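Local coordinates for early 35 kDa protein (Autographa californica nucleopolyhedrovirus, PDB 1P35) that inhibits caspases, blocking the apoptotic response of the infected insect host cell, and suppresses the host RNA interference antiviral response, at residues A[1-5]-A[41-46]; A[95-100]-A[159-165]; A[110-114]-A[132-137]; A[189-195]-A[281-287]. All coordinates share one frame; numbering follows the deposited sequence.

Contact 1 of 4, residues A[1-5]-A[41-46]; sequences CVIFP and PVLMMF
Two phenylalanine rings bracket this antiparallel strand pair, in which the N-terminal strand 2-4 lies along strand 42-46. At one end Cys1 SG comes obliquely against the ring of Phe46, 4.3 Å from its centroid, a sulfur-aromatic contact; the same ring also stacks with Tyr29. Phe46 CG sits between its own backbone N and carbonyl carbon (chi1 58°), which turns the ring back toward the thiol. At the other end the Phe4 ring meets Leu43 CD1 obliquely and takes an edge-to-face partner in Tyr123.

Between them the backbones are tied by paired bonds. Val2 and Met45 exchange N-H and C=O in both directions, the Met45 N to Val2 O bond being nearly straight at 165°; Phe4 and Leu43 do the same, with Leu43 N 2.9 Å from Phe4 O. Ile3 and Met44 form the non-hydrogen-bonded pair, and on their face Ile3 CG1 crosses Met44 CG at 4.1 Å while its CG2 branch meets Val42 CG1 at 3.9 Å. Strand 42-48 pairs on its other side with strand 148-154, as in the backbone bond of Met44 with Cys152. One water donates to Val2 O, at 2.8 Å, and Leu43 O, at 2.9 Å.

Contact 2 of 4, residues A[95-100]-A[159-165]; sequences FKDEHY and ENGSNQV
Backbone hydrogen bonds join Glu98-His99 to Gln164-Val165 as a short parallel strand pair. Glu98 N gives a nearly linear bond to Asn163 O (171°), Glu98 O receives Val165 N at 2.7 Å, and Tyr100 N closes the series on Val165 O. Ahead of the strands, the hydroxyl of Ser162 takes over: OG donates to Lys96 O at 2.9 Å. A water links the two segments, donating to Phe95 O and Asp97 OD1 and accepting from Asn163 N.

Aromatic contacts occupy both ends. Gly161 CA sits over the centre of one face of the Phe95 ring, 3.9 Å from the centroid, a CH-pi contact. Over a face of the His99 imidazole sits Val165 CG2, displaced toward the rim and 3.4 Å from CD2; with CG1 anti to the carbonyl carbon (chi1 -44°), this methyl falls between backbone N and carbonyl carbon. Tyr100 crosses Gln164 at about a right angle, bringing CE1 to 3.3 Å from Gln164 CB, with the ring and amide planes nearly perpendicular.

Among the polar side chains, Gln164 bends at chi2 (-52°) so that OE1 rests against Glu98 CB, 3.0 Å away; this oxygen is buried without a polar partner in the model. Within 95-100, Lys96 NZ makes a salt bridge to Glu98 OE1, weak as a hydrogen bond. Lys96 N is hydrogen-bonded to Asp86 of the second subunit.

On the far side of Gln164 runs strand 24-33, where Asn31 binds its backbone and also the Tyr100 hydroxyl. Strand 148-154 packs against Tyr100.

Contact 3 of 4, residues A[110-114]-A[132-137]; sequences LKSKF and YEKYCL
Helix-helix packing through side chains alone joins Leu110, Lys111 and Phe114, in the first turns of helix 110-120, to Tyr132 and Glu133 near the end of helix 126-135 and to Leu137 just beyond it. No hydrogen bond crosses the contact, which lies toward the periphery of the chain, about 22 Å from its centre.

Phe114 makes the largest single contribution, followed by Leu137. The Phe114 and Tyr132 rings are inclined by 29° but slid past each other, with centroids 5.2 Å apart and little overlap; Phe114 CD1 lies 3.7 Å from Tyr132 CD1, and Phe114 CB lies as close to Tyr132 CE1. The far tip of the phenyl, CZ, comes 3.7 Å from Glu133 CB, the ring and carboxylate planes being 67° apart. Farther along the same side of the ring, near CD2, Leu137 CD1 approaches at 3.8 Å, its side chain nearly at right angles to the phenylalanine. The same methyl also reaches Leu110 CG, at 4.0 Å, so one leucine branch wedges between two residues a helical turn apart. Leu137 CD2 turns instead to the aliphatic part of Lys111, touching CG.

Leu140 of helix 137-140 covers both Leu110 and Tyr132, while Cys136 leans on Val2 and Phe4 of strand 2-4.

Cohesion is therefore mainly apolar. Lys111 NZ and Glu133 OE2, 4.6 Å apart, are too distant for a salt bridge but may attract weakly at the outer margin, whereas Tyr132 OH lies buried against Leu110 CD2 without a polar partner in the model.

Contact 4 of 4, residues A[189-195]-A[281-287]; sequences GLYEYDV and LHNVTSA. With EDO (1,2-ethanediol), chain F.
Strand 191-195 pairs antiparallel with strands 281-282 and 284-286, the register shifting by one between Tyr193 and Asp194, where the partner chain turns a corner at Asn283, so that Asp194 and Val195 both face Leu281, a classic beta bulge, Asn283 and Val284 both face Tyr193, a G1 bulge, and hydrogen-bonded pairs continue on each side of the shift, with Tyr193 N to Val284 O at 2.7 Å and Leu281 N to Val195 O at 2.8 Å.

Beside the bulge Asp194 OD1 receives His282 ND1 at 2.6 Å in a nearly straight bond (173°). The oxygen lies in the imidazole plane, yet the nitrogen comes from above the carboxylate plane. Both CG atoms are anti to their backbone N (Asp194 chi1 -176°), which sets the two groups side by side; Asp194 OD2 is held by Gln12 N.

The buried face carries Tyr193, whose CB meets Val284 CG2 at 3.9 Å, and Val195 CG1, 3.8 Å from Leu281 CB. At the end of the pairing Ala287 N donates to 1,2-ethanediol O2 at 2.8 Å.

Strand 10-21 runs parallel along the other edge of 191-199, Thr13 bonding the Asp194 backbone, while Ile217, just past helix 206-215, bonds Thr285.

Contacts 1, 2 and 4 all belong to the extensive beta structure, whereas contact 3 is helical packing at its flank. Contacts 1 and 3 are the closest pair, with centres about 11 Å apart, and they touch: Val2 and Phe4 lie on Cys136 and Tyr132, so the N-terminal strand is covered by the helices. Contacts 1 and 2 meet through Met44 and Tyr100, their strands 42-48 and 98-106 both pairing with 148-154. Contact 3 falls within the chain segment spanned by contact 2, strand 98-106 leading into helix 110-120. Contact 4 closes last and touches none of the others, joining strand 191-199 to strands 276-282 and 284-286, so segments far apart in sequence meet in the beta structure.

Contact 1 of 4, residues A[1-5]-A[41-46]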
# COMPACT_ATOMS: atom_id res chain seq x y z
N CYS A 1 21.98 1.19 13.61
CA CYS A 1 22.76 1.51 12.42
C CYS A 1 24.13 0.89 12.56
O CYS A 1 24.67 0.37 11.59
CB CYS A 1 22.85 2.98 12.37
SG CYS A 1 21.26 3.43 12.77
N VAL A 2 24.68 1.00 13.76
CA VAL A 2 26.00 0.40 14.08
C VAL A 2 25.53 -0.98 14.48
O VAL A 2 25.01 -1.20 15.59
CB VAL A 2 26.66 1.12 15.28
CG1 VAL A 2 28.00 0.54 15.60
CG2 VAL A 2 26.75 2.60 14.97
N ILE A 3 25.64 -1.89 13.55
CA ILE A 3 25.15 -3.25 13.78
C ILE A 3 26.18 -4.28 14.20
O ILE A 3 27.31 -4.28 13.72
CB ILE A 3 24.41 -3.71 12.52
CG1 ILE A 3 23.24 -2.74 12.27
CG2 ILE A 3 23.93 -5.15 12.66
CD1 ILE A 3 22.35 -3.12 11.08
N PHE A 4 25.77 -5.15 15.11
CA PHE A 4 26.63 -6.22 15.63
C PHE A 4 25.75 -7.45 15.72
O PHE A 4 24.57 -7.33 16.03
CB PHE A 4 27.13 -5.91 17.05
CG PHE A 4 27.94 -7.02 17.67
CD1 PHE A 4 29.30 -7.13 17.40
CD2 PHE A 4 27.31 -8.05 18.38
CE1 PHE A 4 30.03 -8.26 17.83
CE2 PHE A 4 28.01 -9.20 18.81
CZ PHE A 4 29.38 -9.30 18.52
N PRO A 5 26.25 -8.63 15.37
CA PRO A 5 27.52 -9.10 14.82
C PRO A 5 27.81 -8.30 13.56
O PRO A 5 26.87 -7.84 12.92
CB PRO A 5 27.21 -10.55 14.48
CG PRO A 5 26.29 -10.95 15.61
CD PRO A 5 25.34 -9.77 15.59
N PRO A 41 20.93 -12.73 19.28
CA PRO A 41 20.31 -11.51 18.76
C PRO A 41 21.24 -10.55 18.00
O PRO A 41 22.49 -10.61 18.07
CB PRO A 41 19.74 -10.87 20.02
CG PRO A 41 19.69 -12.08 21.06
CD PRO A 41 21.00 -12.70 20.75
N VAL A 42 20.58 -9.67 17.24
CA VAL A 42 21.24 -8.62 16.49
C VAL A 42 21.15 -7.44 17.48
O VAL A 42 20.08 -7.17 18.04
CB VAL A 42 20.41 -8.26 15.21
CG1 VAL A 42 21.01 -7.04 14.53
CG2 VAL A 42 20.36 -9.44 14.25
N LEU A 43 22.28 -6.79 17.72
CA LEU A 43 22.32 -5.61 18.58
C LEU A 43 22.59 -4.42 17.65
O LEU A 43 23.67 -4.29 17.08
CB LEU A 43 23.47 -5.72 19.60
CG LEU A 43 23.61 -7.09 20.28
CD1 LEU A 43 24.59 -7.05 21.44
CD2 LEU A 43 22.23 -7.53 20.77
N MET A 44 21.57 -3.59 17.43
CA MET A 44 21.75 -2.42 16.60
C MET A 44 21.81 -1.21 17.53
O MET A 44 20.95 -1.05 18.38
CB MET A 44 20.60 -2.26 15.61
CG MET A 44 20.67 -0.93 14.84
SD MET A 44 19.50 -0.72 13.47
CE MET A 44 17.88 -0.65 14.29
N MET A 45 22.82 -0.38 17.41
CA MET A 45 22.90 0.76 18.32
C MET A 45 23.17 2.01 17.59
O MET A 45 23.74 1.98 16.50
CB MET A 45 24.01 0.52 19.33
CG MET A 45 23.97 -0.89 19.98
SD MET A 45 24.95 -0.79 21.48
CE MET A 45 25.35 -2.59 21.69
N PHE A 46 22.75 3.14 18.14
CA PHE A 46 23.06 4.36 17.42
C PHE A 46 22.83 5.55 18.33
O PHE A 46 22.10 5.48 19.35
CB PHE A 46 22.22 4.44 16.12
CG PHE A 46 20.70 4.37 16.33
CD1 PHE A 46 19.98 5.49 16.77
CD2 PHE A 46 19.99 3.17 16.08
CE1 PHE A 46 18.58 5.46 16.94
CE2 PHE A 46 18.58 3.11 16.25
CZ PHE A 46 17.88 4.27 16.68
O HOH W 1 25.73 -2.51 18.00

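Contact 2 of 4, residues A[95-100]-A[159-165]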
# COMPACT_ATOMS: atom_id res chain seq x y z
N PHE A 95 4.47 -10.76 5.46
CA PHE A 95 5.26 -10.93 6.66
C PHE A 95 4.94 -9.82 7.67
O PHE A 95 4.98 -8.63 7.32
CB PHE A 95 6.76 -10.91 6.33
CG PHE A 95 7.19 -11.95 5.32
CD1 PHE A 95 7.52 -13.24 5.73
CD2 PHE A 95 7.43 -11.59 3.99
CE1 PHE A 95 8.09 -14.17 4.85
CE2 PHE A 95 8.00 -12.51 3.08
CZ PHE A 95 8.34 -13.80 3.52
N LYS A 96 4.62 -10.19 8.91
CA LYS A 96 4.32 -9.15 9.89
C LYS A 96 5.59 -8.45 10.36
O LYS A 96 6.65 -9.06 10.41
CB LYS A 96 3.60 -9.73 11.12
CG LYS A 96 4.45 -10.67 11.99
CD LYS A 96 3.72 -11.03 13.30
CE LYS A 96 4.23 -12.36 13.89
NZ LYS A 96 5.70 -12.40 14.11
N ASP A 97 5.47 -7.18 10.70
CA ASP A 97 6.61 -6.44 11.23
C ASP A 97 7.17 -7.04 12.52
O ASP A 97 6.40 -7.48 13.40
CB ASP A 97 6.22 -4.99 11.55
CG ASP A 97 5.71 -4.23 10.35
OD1 ASP A 97 6.20 -4.49 9.22
OD2 ASP A 97 4.84 -3.35 10.53
N GLU A 98 8.50 -7.07 12.65
CA GLU A 98 9.13 -7.55 13.89
C GLU A 98 9.54 -6.27 14.65
O GLU A 98 9.79 -5.24 14.04
CB GLU A 98 10.36 -8.40 13.61
CG GLU A 98 10.12 -9.76 12.99
CD GLU A 98 9.55 -10.74 13.96
OE1 GLU A 98 8.42 -10.53 14.43
OE2 GLU A 98 10.25 -11.73 14.27
N HIS A 99 9.60 -6.34 15.98
CA HIS A 99 9.98 -5.18 16.75
C HIS A 99 11.26 -5.35 17.54
O HIS A 99 11.45 -6.36 18.22
CB HIS A 99 8.85 -4.79 17.70
CG HIS A 99 7.58 -4.43 16.99
ND1 HIS A 99 6.77 -5.38 16.39
CD2 HIS A 99 7.00 -3.24 16.74
CE1 HIS A 99 5.74 -4.78 15.82
NE2 HIS A 99 5.86 -3.48 16.01
N TYR A 100 12.16 -4.39 17.39
CA TYR A 100 13.37 -4.47 18.16
C TYR A 100 12.98 -4.13 19.61
O TYR A 100 12.04 -3.37 19.85
CB TYR A 100 14.41 -3.44 17.74
CG TYR A 100 15.10 -3.66 16.39
CD1 TYR A 100 14.54 -3.19 15.20
CD2 TYR A 100 16.34 -4.24 16.34
CE1 TYR A 100 15.24 -3.29 14.00
CE2 TYR A 100 17.04 -4.35 15.15
CZ TYR A 100 16.50 -3.87 13.98
OH TYR A 100 17.23 -3.97 12.81
N GLU A 159 11.44 -13.62 10.93
CA GLU A 159 11.30 -14.10 9.57
C GLU A 159 12.02 -13.19 8.55
O GLU A 159 11.78 -11.97 8.47
CB GLU A 159 9.82 -14.26 9.23
CG GLU A 159 9.44 -15.70 8.90
CD GLU A 159 10.19 -16.24 7.68
OE1 GLU A 159 10.99 -15.49 7.08
OE2 GLU A 159 9.97 -17.43 7.32
N ASN A 160 12.92 -13.81 7.80
CA ASN A 160 13.73 -13.19 6.76
C ASN A 160 13.06 -11.99 6.06
O ASN A 160 13.54 -10.85 6.11
CB ASN A 160 14.05 -14.26 5.71
CG ASN A 160 15.34 -13.97 4.96
OD1 ASN A 160 16.42 -13.85 5.55
ND2 ASN A 160 15.24 -13.89 3.65
N GLY A 161 11.94 -12.24 5.40
CA GLY A 161 11.27 -11.17 4.69
C GLY A 161 10.56 -10.08 5.46
O GLY A 161 9.92 -9.26 4.84
N SER A 162 10.65 -10.06 6.78
CA SER A 162 10.03 -9.02 7.59
C SER A 162 10.76 -7.67 7.66
O SER A 162 11.98 -7.63 7.54
CB SER A 162 9.91 -9.48 9.07
OG SER A 162 8.92 -10.46 9.25
N ASN A 163 10.00 -6.59 7.88
CA ASN A 163 10.60 -5.29 8.19
C ASN A 163 10.81 -5.40 9.70
O ASN A 163 9.94 -5.97 10.42
CB ASN A 163 9.65 -4.12 7.95
CG ASN A 163 9.52 -3.75 6.48
OD1 ASN A 163 10.51 -3.48 5.80
ND2 ASN A 163 8.30 -3.72 5.99
N GLN A 164 11.96 -4.89 10.19
CA GLN A 164 12.26 -4.90 11.62
C GLN A 164 12.01 -3.45 11.99
O GLN A 164 12.61 -2.58 11.39
CB GLN A 164 13.70 -5.26 11.91
CG GLN A 164 14.28 -6.32 10.98
CD GLN A 164 13.44 -7.54 10.91
OE1 GLN A 164 12.71 -7.86 11.86
NE2 GLN A 164 13.54 -8.26 9.80
N VAL A 165 11.15 -3.20 12.99
CA VAL A 165 10.78 -1.82 13.28
C VAL A 165 10.91 -1.41 14.75
O VAL A 165 11.05 -2.25 15.65
CB VAL A 165 9.33 -1.58 12.77
CG1 VAL A 165 9.16 -2.19 11.36
CG2 VAL A 165 8.30 -2.29 13.70
O HOH W 2 7.05 -6.84 7.80

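Contact 3 of 4, residues A[110-114]-A[132-137]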
# COMPACT_ATOMS: atom_id res chain seq x y z
N LEU A 110 28.47 3.85 28.24
CA LEU A 110 28.55 2.70 27.32
C LEU A 110 29.84 1.89 27.27
O LEU A 110 29.78 0.68 27.18
CB LEU A 110 28.16 3.11 25.87
CG LEU A 110 28.19 1.98 24.83
CD1 LEU A 110 27.25 0.85 25.25
CD2 LEU A 110 27.77 2.51 23.44
N LYS A 111 31.00 2.55 27.30
CA LYS A 111 32.26 1.83 27.28
C LYS A 111 32.41 0.88 28.47
O LYS A 111 32.96 -0.22 28.34
CB LYS A 111 33.47 2.77 27.28
CG LYS A 111 34.78 2.00 27.15
CD LYS A 111 35.97 2.89 26.83
CE LYS A 111 37.13 2.07 26.22
NZ LYS A 111 38.27 2.94 25.75
N SER A 112 31.91 1.32 29.63
CA SER A 112 32.02 0.48 30.81
C SER A 112 30.90 -0.54 30.89
O SER A 112 30.99 -1.49 31.66
CB SER A 112 32.06 1.34 32.08
OG SER A 112 30.87 2.07 32.28
N LYS A 113 29.85 -0.34 30.10
CA LYS A 113 28.74 -1.29 30.11
C LYS A 113 28.63 -2.22 28.90
O LYS A 113 27.89 -3.21 28.97
CB LYS A 113 27.38 -0.56 30.24
CG LYS A 113 27.02 -0.01 31.62
CD LYS A 113 25.51 0.27 31.66
CE LYS A 113 24.99 0.60 33.06
NZ LYS A 113 23.49 0.67 33.09
N PHE A 114 29.38 -1.95 27.82
CA PHE A 114 29.23 -2.78 26.62
C PHE A 114 29.44 -4.31 26.71
O PHE A 114 28.60 -5.09 26.23
CB PHE A 114 30.01 -2.14 25.44
CG PHE A 114 31.45 -2.55 25.33
CD1 PHE A 114 31.79 -3.84 24.93
CD2 PHE A 114 32.47 -1.62 25.56
CE1 PHE A 114 33.14 -4.21 24.76
CE2 PHE A 114 33.82 -1.98 25.40
CZ PHE A 114 34.15 -3.28 24.99
N TYR A 132 33.18 -5.91 18.43
CA TYR A 132 32.31 -4.83 18.86
C TYR A 132 33.09 -3.56 19.25
O TYR A 132 32.75 -2.45 18.83
CB TYR A 132 31.45 -5.30 20.05
CG TYR A 132 30.52 -4.19 20.54
CD1 TYR A 132 30.98 -3.22 21.42
CD2 TYR A 132 29.24 -4.05 20.05
CE1 TYR A 132 30.20 -2.13 21.78
CE2 TYR A 132 28.44 -2.94 20.42
CZ TYR A 132 28.94 -1.99 21.28
OH TYR A 132 28.19 -0.84 21.61
N GLU A 133 34.11 -3.73 20.10
CA GLU A 133 34.92 -2.60 20.57
C GLU A 133 35.72 -1.98 19.43
O GLU A 133 36.02 -0.77 19.44
CB GLU A 133 35.86 -3.04 21.71
CG GLU A 133 36.92 -2.00 22.12
CD GLU A 133 37.55 -2.29 23.48
OE1 GLU A 133 37.88 -3.46 23.72
OE2 GLU A 133 37.73 -1.34 24.29
N LYS A 134 36.06 -2.80 18.45
CA LYS A 134 36.82 -2.30 17.30
C LYS A 134 35.93 -1.66 16.22
O LYS A 134 36.25 -0.60 15.69
CB LYS A 134 37.59 -3.42 16.62
CG LYS A 134 38.49 -2.87 15.49
CD LYS A 134 39.26 -4.00 14.82
CE LYS A 134 40.31 -3.47 13.85
NZ LYS A 134 40.96 -4.66 13.21
N TYR A 135 34.81 -2.30 15.92
CA TYR A 135 34.00 -1.79 14.82
C TYR A 135 32.74 -1.01 15.15
O TYR A 135 32.27 -0.24 14.32
CB TYR A 135 33.64 -2.95 13.90
CG TYR A 135 34.86 -3.64 13.32
CD1 TYR A 135 35.71 -2.96 12.43
CD2 TYR A 135 35.13 -4.98 13.60
CE1 TYR A 135 36.79 -3.61 11.81
CE2 TYR A 135 36.21 -5.65 13.00
CZ TYR A 135 37.03 -4.95 12.10
OH TYR A 135 38.06 -5.61 11.48
N CYS A 136 32.20 -1.23 16.35
CA CYS A 136 30.98 -0.58 16.79
C CYS A 136 31.18 0.52 17.83
O CYS A 136 30.73 1.65 17.62
CB CYS A 136 30.03 -1.64 17.38
SG CYS A 136 29.66 -3.05 16.26
N LEU A 137 31.85 0.22 18.95
CA LEU A 137 32.00 1.20 20.01
C LEU A 137 32.36 2.59 19.53
O LEU A 137 31.68 3.56 19.89
CB LEU A 137 33.03 0.75 21.03
CG LEU A 137 32.99 1.66 22.26
CD1 LEU A 137 31.77 1.24 23.12
CD2 LEU A 137 34.29 1.54 23.06

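Contact 4 of 4, residues A[189-195]-A[281-287]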
# COMPACT_ATOMS: atom_id res chain seq x y z
N GLY A 189 36.85 0.47 4.45
CA GLY A 189 36.73 1.93 4.58
C GLY A 189 35.70 2.55 3.61
O GLY A 189 35.58 3.75 3.53
N LEU A 190 34.99 1.71 2.85
CA LEU A 190 33.94 2.17 1.95
C LEU A 190 32.61 1.63 2.48
O LEU A 190 32.50 0.43 2.82
CB LEU A 190 34.14 1.62 0.55
CG LEU A 190 35.27 2.16 -0.29
CD1 LEU A 190 35.17 1.46 -1.66
CD2 LEU A 190 35.13 3.70 -0.43
N TYR A 191 31.61 2.48 2.50
CA TYR A 191 30.31 2.10 3.08
C TYR A 191 29.20 2.24 2.07
O TYR A 191 29.24 3.14 1.22
CB TYR A 191 30.06 2.98 4.33
CG TYR A 191 31.18 2.87 5.34
CD1 TYR A 191 32.38 3.59 5.19
CD2 TYR A 191 31.09 1.93 6.38
CE1 TYR A 191 33.47 3.38 6.03
CE2 TYR A 191 32.17 1.69 7.24
CZ TYR A 191 33.36 2.41 7.06
OH TYR A 191 34.43 2.11 7.86
N GLU A 192 28.25 1.31 2.13
CA GLU A 192 27.11 1.32 1.18
C GLU A 192 25.93 1.86 1.93
O GLU A 192 25.72 1.47 3.07
CB GLU A 192 26.74 -0.10 0.72
CG GLU A 192 27.77 -0.84 -0.12
CD GLU A 192 27.33 -2.25 -0.49
OE1 GLU A 192 26.53 -2.41 -1.44
OE2 GLU A 192 27.77 -3.20 0.18
N TYR A 193 25.18 2.77 1.32
CA TYR A 193 23.98 3.31 1.96
C TYR A 193 22.70 3.00 1.18
O TYR A 193 22.72 2.90 -0.02
CB TYR A 193 24.05 4.80 2.10
CG TYR A 193 25.07 5.33 3.05
CD1 TYR A 193 26.42 5.44 2.68
CD2 TYR A 193 24.66 5.83 4.30
CE1 TYR A 193 27.35 6.06 3.53
CE2 TYR A 193 25.56 6.45 5.14
CZ TYR A 193 26.89 6.58 4.77
OH TYR A 193 27.72 7.26 5.64
N ASP A 194 21.60 2.82 1.90
CA ASP A 194 20.30 2.58 1.30
C ASP A 194 19.31 2.96 2.39
O ASP A 194 18.84 2.10 3.17
CB ASP A 194 20.08 1.12 0.86
CG ASP A 194 18.75 0.96 0.13
OD1 ASP A 194 18.24 2.01 -0.37
OD2 ASP A 194 18.22 -0.17 0.05
N VAL A 195 18.99 4.25 2.42
CA VAL A 195 18.15 4.80 3.47
C VAL A 195 17.47 6.10 2.98
O VAL A 195 18.00 6.80 2.10
CB VAL A 195 19.09 5.09 4.71
CG1 VAL A 195 20.26 6.14 4.30
CG2 VAL A 195 18.30 5.61 5.87
N LEU A 281 19.50 8.34 0.28
CA LEU A 281 20.81 7.83 0.01
C LEU A 281 20.56 6.36 -0.38
O LEU A 281 20.90 5.41 0.35
CB LEU A 281 21.66 7.93 1.28
CG LEU A 281 21.87 9.35 1.82
CD1 LEU A 281 22.46 9.22 3.24
CD2 LEU A 281 22.81 10.18 0.88
N HIS A 282 20.01 6.19 -1.58
CA HIS A 282 19.61 4.90 -2.10
C HIS A 282 20.59 4.20 -2.98
O HIS A 282 20.76 4.57 -4.13
CB HIS A 282 18.28 5.05 -2.85
CG HIS A 282 17.81 3.79 -3.52
ND1 HIS A 282 17.63 2.60 -2.83
CD2 HIS A 282 17.36 3.57 -4.78
CE1 HIS A 282 17.09 1.71 -3.64
NE2 HIS A 282 16.91 2.27 -4.83
N ASN A 283 21.19 3.14 -2.43
CA ASN A 283 22.19 2.41 -3.16
C ASN A 283 23.42 3.25 -3.57
O ASN A 283 23.94 3.13 -4.67
CB ASN A 283 21.56 1.77 -4.39
CG ASN A 283 20.71 0.51 -4.06
OD1 ASN A 283 20.00 -0.03 -4.94
ND2 ASN A 283 20.80 0.02 -2.83
N VAL A 284 23.88 4.12 -2.68
CA VAL A 284 25.03 4.93 -3.04
C VAL A 284 26.12 4.47 -2.13
O VAL A 284 25.83 3.86 -1.09
CB VAL A 284 24.76 6.43 -2.81
CG1 VAL A 284 23.61 6.86 -3.67
CG2 VAL A 284 24.41 6.69 -1.30
N THR A 285 27.38 4.69 -2.53
CA THR A 285 28.50 4.30 -1.68
C THR A 285 29.32 5.56 -1.33
O THR A 285 29.31 6.55 -2.06
CB THR A 285 29.42 3.30 -2.39
OG1 THR A 285 29.99 3.96 -3.51
CG2 THR A 285 28.63 2.04 -2.85
N SER A 286 30.04 5.50 -0.22
CA SER A 286 30.84 6.64 0.22
C SER A 286 31.85 6.21 1.23
O SER A 286 31.71 5.16 1.84
CB SER A 286 29.95 7.69 0.89
OG SER A 286 30.69 8.71 1.46
N ALA A 287 32.88 7.04 1.39
CA ALA A 287 33.96 6.84 2.32
C ALA A 287 33.58 7.54 3.64
O ALA A 287 34.16 7.26 4.66
CB ALA A 287 35.26 7.44 1.75
C1 EDO F . 34.96 7.65 -1.91
O1 EDO F . 35.40 7.49 -3.28
C2 EDO F . 34.23 8.96 -1.78
O2 EDO F . 33.42 8.94 -0.62